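Local coordinates for protein GH127 beta-L-arabinofuranoside (Geobacillus stearothermophilus, PDB 4QK0) that probably hydrolyses terminal beta-L-arabinofuranosyl linkages, acting as a family GH127 glycoside hydrolase, at residues A85-L90 with F155-K160; R162-M167 with L199-V204. All coordinates share one frame; numbering follows the deposited sequence.

Contact 1 of 2, residues A85-L90 with F155-K160; sequences AVAYLL and FRATGK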
loop_
_atom_site.group_PDB
_atom_site.type_symbol
_atom_site.label_atom_id
_atom_site.label_comp_id
_atom_site.label_asym_id
_atom_site.label_seq_id
_atom_site.Cartn_x
_atom_site.Cartn_y
_atom_site.Cartn_z
ATOM N N ALA A 85 -16.694 -19.044 25.245
ATOM C CA ALA A 85 -17.984 -18.630 24.677
ATOM C C ALA A 85 -19.149 -19.511 25.150
ATOM O O ALA A 85 -20.260 -19.028 25.379
ATOM C CB ALA A 85 -17.926 -18.661 23.171
ATOM N N VAL A 86 -18.907 -20.809 25.218
ATOM C CA VAL A 86 -19.947 -21.760 25.635
ATOM C C VAL A 86 -20.400 -21.434 27.057
ATOM O O VAL A 86 -21.582 -21.362 27.312
ATOM C CB VAL A 86 -19.419 -23.210 25.518
ATOM C CG1 VAL A 86 -20.213 -24.158 26.385
ATOM C CG2 VAL A 86 -19.458 -23.681 24.071
ATOM N N ALA A 87 -19.436 -21.165 27.935
ATOM C CA ALA A 87 -19.722 -20.644 29.287
ATOM C C ALA A 87 -20.684 -19.509 29.295
ATOM O O ALA A 87 -21.695 -19.532 30.030
ATOM C CB ALA A 87 -18.438 -20.219 29.965
ATOM N N TYR A 88 -20.442 -18.503 28.444
ATOM C CA TYR A 88 -21.343 -17.349 28.415
ATOM C C TYR A 88 -22.687 -17.727 27.862
ATOM O O TYR A 88 -23.717 -17.157 28.270
ATOM C CB TYR A 88 -20.762 -16.174 27.617
ATOM C CG TYR A 88 -19.421 -15.681 28.127
ATOM C CD1 TYR A 88 -19.197 -15.483 29.477
ATOM C CD2 TYR A 88 -18.392 -15.393 27.250
ATOM C CE1 TYR A 88 -17.974 -15.009 29.948
ATOM C CE2 TYR A 88 -17.159 -14.942 27.705
ATOM C CZ TYR A 88 -16.959 -14.742 29.054
ATOM O OH TYR A 88 -15.737 -14.313 29.500
ATOM N N LEU A 89 -22.703 -18.652 26.904
ATOM C CA LEU A 89 -23.990 -19.080 26.355
ATOM C C LEU A 89 -24.852 -19.751 27.429
ATOM O O LEU A 89 -26.076 -19.531 27.495
ATOM C CB LEU A 89 -23.795 -20.019 25.181
ATOM C CG LEU A 89 -23.352 -19.258 23.922
ATOM C CD1 LEU A 89 -23.036 -20.267 22.830
ATOM C CD2 LEU A 89 -24.384 -18.305 23.416
ATOM N N LEU A 90 -24.207 -20.571 28.248
ATOM C CA LEU A 90 -24.886 -21.263 29.331
ATOM C C LEU A 90 -25.414 -20.359 30.423
ATOM O O LEU A 90 -26.328 -20.765 31.110
ATOM C CB LEU A 90 -23.976 -22.314 29.954
ATOM C CG LEU A 90 -23.560 -23.458 29.027
ATOM C CD1 LEU A 90 -22.554 -24.371 29.694
ATOM C CD2 LEU A 90 -24.757 -24.279 28.557
ATOM N N PHE A 155 -16.723 -21.437 35.501
ATOM C CA PHE A 155 -17.110 -21.437 36.904
ATOM C C PHE A 155 -18.255 -20.480 37.241
ATOM O O PHE A 155 -19.230 -20.853 37.895
ATOM C CB PHE A 155 -15.925 -21.106 37.779
ATOM C CG PHE A 155 -16.286 -21.037 39.221
ATOM C CD1 PHE A 155 -16.756 -22.177 39.879
ATOM C CD2 PHE A 155 -16.217 -19.848 39.912
ATOM C CE1 PHE A 155 -17.139 -22.128 41.205
ATOM C CE2 PHE A 155 -16.586 -19.792 41.250
ATOM C CZ PHE A 155 -17.036 -20.928 41.892
ATOM N N ARG A 156 -18.149 -19.259 36.782
ATOM C CA ARG A 156 -19.160 -18.243 37.047
ATOM C C ARG A 156 -20.456 -18.631 36.447
ATOM O O ARG A 156 -21.488 -18.289 37.002
ATOM C CB ARG A 156 -18.753 -16.849 36.503
ATOM C CG ARG A 156 -17.572 -16.294 37.251
ATOM C CD ARG A 156 -17.183 -14.877 36.893
ATOM N NE ARG A 156 -16.746 -14.319 38.163
ATOM C CZ ARG A 156 -15.737 -13.492 38.351
ATOM N NH1 ARG A 156 -15.017 -13.065 37.315
ATOM N NH2 ARG A 156 -15.478 -13.095 39.604
ATOM N N ALA A 157 -20.425 -19.346 35.329
ATOM C CA ALA A 157 -21.670 -19.722 34.651
ATOM C C ALA A 157 -22.344 -20.947 35.223
ATOM O O ALA A 157 -23.558 -21.050 35.189
ATOM C CB ALA A 157 -21.408 -19.993 33.157
ATOM N N THR A 158 -21.553 -21.939 35.600
ATOM C CA THR A 158 -22.127 -23.225 35.955
ATOM C C THR A 158 -21.949 -23.602 37.415
ATOM O O THR A 158 -22.574 -24.549 37.866
ATOM C CB THR A 158 -21.491 -24.363 35.154
ATOM O OG1 THR A 158 -20.095 -24.470 35.490
ATOM C CG2 THR A 158 -21.676 -24.145 33.683
ATOM N N GLY A 159 -21.074 -22.917 38.131
ATOM C CA GLY A 159 -20.722 -23.327 39.522
ATOM C C GLY A 159 -19.740 -24.472 39.577
ATOM O O GLY A 159 -19.247 -24.813 40.629
ATOM N N LYS A 160 -19.417 -25.068 38.429
ATOM C CA LYS A 160 -18.486 -26.198 38.404
ATOM C C LYS A 160 -17.037 -25.751 38.382
ATOM O O LYS A 160 -16.610 -25.103 37.449
ATOM C CB LYS A 160 -18.779 -27.108 37.195
ATOM C CG LYS A 160 -20.183 -27.672 37.216
ATOM C CD LYS A 160 -20.491 -28.434 35.956
ATOM C CE LYS A 160 -21.898 -28.983 36.039
ATOM N NZ LYS A 160 -22.332 -29.438 34.691
#
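A close helix-helix crossing built on alanines brings Ala87 of helix 76-92 against Ala157, in the last turn of helix 140-158. The small side chains allow the backbones to approach until the two CA atoms lie 5.8 Å apart. The CB of Ala157 points across the interface and presses on the carbonyl of Ala87, 3.2 Å from Ala87 O, so the meeting is methyl against main chain as much as methyl against methyl; Ala87 CB stands 4.4 Å from Ala157 CB. One turn back, Ala153 and Tyr154 continue the same seam with Ala87. Both helices belong to the mainly helical catalytic domain, an (alpha/alpha)6 barrel in GH127 enzymes, and helix 76-92 also meets helices 22-42 and 413-422. Beside the alanines, Leu90 CD1 reaches Thr158 CG2 at 4.1 Å, the two side chains slanting past one another. The Thr158 hydroxyl does different work: with chi1 at 64°, OG1 sits between the backbone N and the carbonyl carbon, where it donates to Tyr154 O and accepts from Lys160 N (3.1 Å, 159° at the hydrogen), an ST turn spanning Gly159, whose positive phi marks the helix end. With an alanine here, Lys160 N would probably lose this acceptor and Tyr154 O its donor, and a gap would be likely to open beside Leu90 CD1. Beyond the turn, Lys160 NZ forms salt bridges with Glu99 and Asp103 of helix 96-112.

Contact 2 of 2, residues R162-M167 with L199-V204; sequences RFLDIM and LKLYEV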
loop_
_atom_site.group_PDB
_atom_site.type_symbol
_atom_site.label_atom_id
_atom_site.label_comp_id
_atom_site.label_asym_id
_atom_site.label_seq_id
_atom_site.Cartn_x
_atom_site.Cartn_y
_atom_site.Cartn_z
ATOM N N ARG A 162 -14.184 -27.759 38.533
ATOM C CA ARG A 162 -13.179 -28.661 37.994
ATOM C C ARG A 162 -12.156 -27.945 37.058
ATOM O O ARG A 162 -10.945 -28.087 37.208
ATOM C CB ARG A 162 -13.914 -29.783 37.253
ATOM C CG ARG A 162 -13.026 -30.807 36.615
ATOM C CD ARG A 162 -12.458 -31.785 37.617
ATOM N NE ARG A 162 -11.653 -32.725 36.837
ATOM C CZ ARG A 162 -10.326 -32.872 36.901
ATOM N NH1 ARG A 162 -9.585 -32.188 37.754
ATOM N NH2 ARG A 162 -9.737 -33.745 36.096
ATOM N N PHE A 163 -12.661 -27.143 36.126
ATOM C CA PHE A 163 -11.792 -26.517 35.111
ATOM C C PHE A 163 -10.953 -25.472 35.840
ATOM O O PHE A 163 -9.739 -25.385 35.680
ATOM C CB PHE A 163 -12.673 -25.940 33.995
ATOM C CG PHE A 163 -11.924 -25.456 32.741
ATOM C CD1 PHE A 163 -10.562 -25.680 32.532
ATOM C CD2 PHE A 163 -12.651 -24.785 31.733
ATOM C CE1 PHE A 163 -9.944 -25.226 31.358
ATOM C CE2 PHE A 163 -12.034 -24.335 30.593
ATOM C CZ PHE A 163 -10.677 -24.559 30.394
ATOM N N LEU A 164 -11.605 -24.725 36.708
ATOM C CA LEU A 164 -10.882 -23.778 37.557
ATOM C C LEU A 164 -9.752 -24.403 38.377
ATOM O O LEU A 164 -8.659 -23.838 38.444
ATOM C CB LEU A 164 -11.855 -23.068 38.495
ATOM C CG LEU A 164 -11.269 -21.897 39.293
ATOM C CD1 LEU A 164 -10.835 -20.827 38.317
ATOM C CD2 LEU A 164 -12.303 -21.350 40.253
ATOM N N ASP A 165 -9.995 -25.603 38.932
ATOM C CA ASP A 165 -8.968 -26.307 39.691
ATOM C C ASP A 165 -7.783 -26.690 38.845
ATOM O O ASP A 165 -6.651 -26.517 39.232
ATOM C CB ASP A 165 -9.565 -27.550 40.374
ATOM C CG ASP A 165 -10.485 -27.186 41.562
ATOM O OD1 ASP A 165 -10.251 -26.137 42.191
ATOM O OD2 ASP A 165 -11.453 -27.928 41.851
ATOM N N ILE A 166 -8.059 -27.239 37.680
ATOM C CA ILE A 166 -7.017 -27.583 36.711
ATOM C C ILE A 166 -6.168 -26.348 36.381
ATOM O O ILE A 166 -4.938 -26.425 36.409
ATOM C CB ILE A 166 -7.696 -28.130 35.426
ATOM C CG1 ILE A 166 -8.296 -29.522 35.715
ATOM C CG2 ILE A 166 -6.735 -28.155 34.248
ATOM C CD1 ILE A 166 -9.325 -29.988 34.670
HETATM N N MSE A 167 -6.825 -25.242 36.060
HETATM C CA MSE A 167 -6.106 -24.064 35.623
HETATM C C MSE A 167 -5.337 -23.385 36.757
HETATM O O MSE A 167 -4.312 -22.755 36.503
HETATM C CB MSE A 167 -7.055 -23.133 34.888
HETATM C CG MSE A 167 -7.567 -23.766 33.570
HETATM SE SE MSE A 167 -6.151 -24.636 32.512
HETATM C CE MSE A 167 -4.973 -23.096 32.371
ATOM N N LEU A 199 -5.474 -11.663 36.173
ATOM C CA LEU A 199 -6.361 -10.778 36.944
ATOM C C LEU A 199 -7.712 -11.403 37.143
ATOM O O LEU A 199 -8.320 -11.252 38.179
ATOM C CB LEU A 199 -6.575 -9.409 36.279
ATOM C CG LEU A 199 -5.361 -8.554 36.009
ATOM C CD1 LEU A 199 -5.762 -7.170 35.483
ATOM C CD2 LEU A 199 -4.571 -8.389 37.296
ATOM N N LYS A 200 -8.244 -12.033 36.111
ATOM C CA LYS A 200 -9.561 -12.621 36.245
ATOM C C LYS A 200 -9.506 -13.766 37.233
ATOM O O LYS A 200 -10.441 -14.004 37.988
ATOM C CB LYS A 200 -10.080 -13.053 34.860
ATOM C CG LYS A 200 -10.941 -11.981 34.145
ATOM C CD LYS A 200 -10.715 -11.858 32.636
ATOM C CE LYS A 200 -11.996 -11.679 31.798
ATOM N NZ LYS A 200 -12.290 -12.865 30.890
ATOM N N LEU A 201 -8.436 -14.532 37.186
ATOM C CA LEU A 201 -8.304 -15.667 38.037
ATOM C C LEU A 201 -8.208 -15.177 39.518
ATOM O O LEU A 201 -8.758 -15.803 40.435
ATOM C CB LEU A 201 -7.046 -16.445 37.699
ATOM C CG LEU A 201 -6.837 -17.765 38.433
ATOM C CD1 LEU A 201 -7.956 -18.746 38.165
ATOM C CD2 LEU A 201 -5.500 -18.378 38.041
ATOM N N TYR A 202 -7.490 -14.072 39.722
ATOM C CA TYR A 202 -7.430 -13.424 41.016
ATOM C C TYR A 202 -8.818 -12.995 41.508
ATOM O O TYR A 202 -9.152 -13.244 42.647
ATOM C CB TYR A 202 -6.488 -12.239 40.985
ATOM C CG TYR A 202 -6.630 -11.377 42.199
ATOM C CD1 TYR A 202 -6.142 -11.805 43.455
ATOM C CD2 TYR A 202 -7.267 -10.160 42.124
ATOM C CE1 TYR A 202 -6.283 -11.016 44.592
ATOM C CE2 TYR A 202 -7.429 -9.366 43.260
ATOM C CZ TYR A 202 -6.944 -9.796 44.486
ATOM O OH TYR A 202 -7.113 -8.986 45.578
ATOM N N GLU A 203 -9.623 -12.418 40.631
ATOM C CA GLU A 203 -10.926 -11.903 41.017
ATOM C C GLU A 203 -11.807 -13.010 41.469
ATOM O O GLU A 203 -12.650 -12.819 42.305
ATOM C CB GLU A 203 -11.633 -11.215 39.872
ATOM C CG GLU A 203 -11.124 -9.827 39.570
ATOM C CD GLU A 203 -11.401 -9.336 38.133
ATOM O OE1 GLU A 203 -11.992 -10.040 37.267
ATOM O OE2 GLU A 203 -10.995 -8.198 37.874
ATOM N N VAL A 204 -11.636 -14.199 40.919
ATOM C CA VAL A 204 -12.546 -15.264 41.270
ATOM C C VAL A 204 -12.008 -16.093 42.404
ATOM O O VAL A 204 -12.769 -16.776 43.026
ATOM C CB VAL A 204 -12.928 -16.117 40.016
ATOM C CG1 VAL A 204 -11.947 -17.232 39.762
ATOM C CG2 VAL A 204 -14.315 -16.664 40.158
#
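Leu164 rests one methyl against two side chains of the facing helix: its CD1 lies 3.6 Å from Leu201 CD1 and 4.0 Å from Val204 CG1. Leu201 and Val204 are three residues apart, about one helical turn, and so present neighbouring methyls to the same leucine. The two leucines pass obliquely, touching through their CD1 methyls, whereas Leu164 and Val204 meet tip to tip, with Leu164 CD2 also approaching Val204 CG1. Both leucines share one conformation, CG anti to the backbone N (chi1 -171° in Leu164, -174° in Leu201), which lets each side chain span part of a wide separation, 8.5 Å between their CA atoms. This is plain apolar packing of helix 162-177 on helix 194-205 within the helical catalytic domain. Further out, helix 140-158 covers a flank of helix 162-177: the CB of selenomethionine Met167 faces helix 194-205, but its end leads away, and the side chain packs on Leu147 and Ala151 of helix 140-158, while Phe163 packs on Ala150 and Ala151 there and on Ile106 and Leu109 of helix 96-112. On the partner side, Leu201 also touches Tyr210, while Lys200 forms a salt bridge with Glu149 and Glu203 with Lys282 and Arg346.

In the fold
The centres of the two contacts lie about 13 Å apart, on the same side of the chain's centre and inside the catalytic domain. They come in series along the chain: contact 1 closes just after helix 140-158 ends, and contact 2 opens with helix 162-177. Val204 of contact 2 joins them directly, its CG2 packing on Phe155 CD2 at 3.7 Å and also touching the Arg156 side chain. Together the contacts pack helix 76-92 on 140-158 and 162-177 on 194-205, two neighbouring helix pairs of one region, so that in this domain a close alanine contact and a wider leucine-filled one lie near each other.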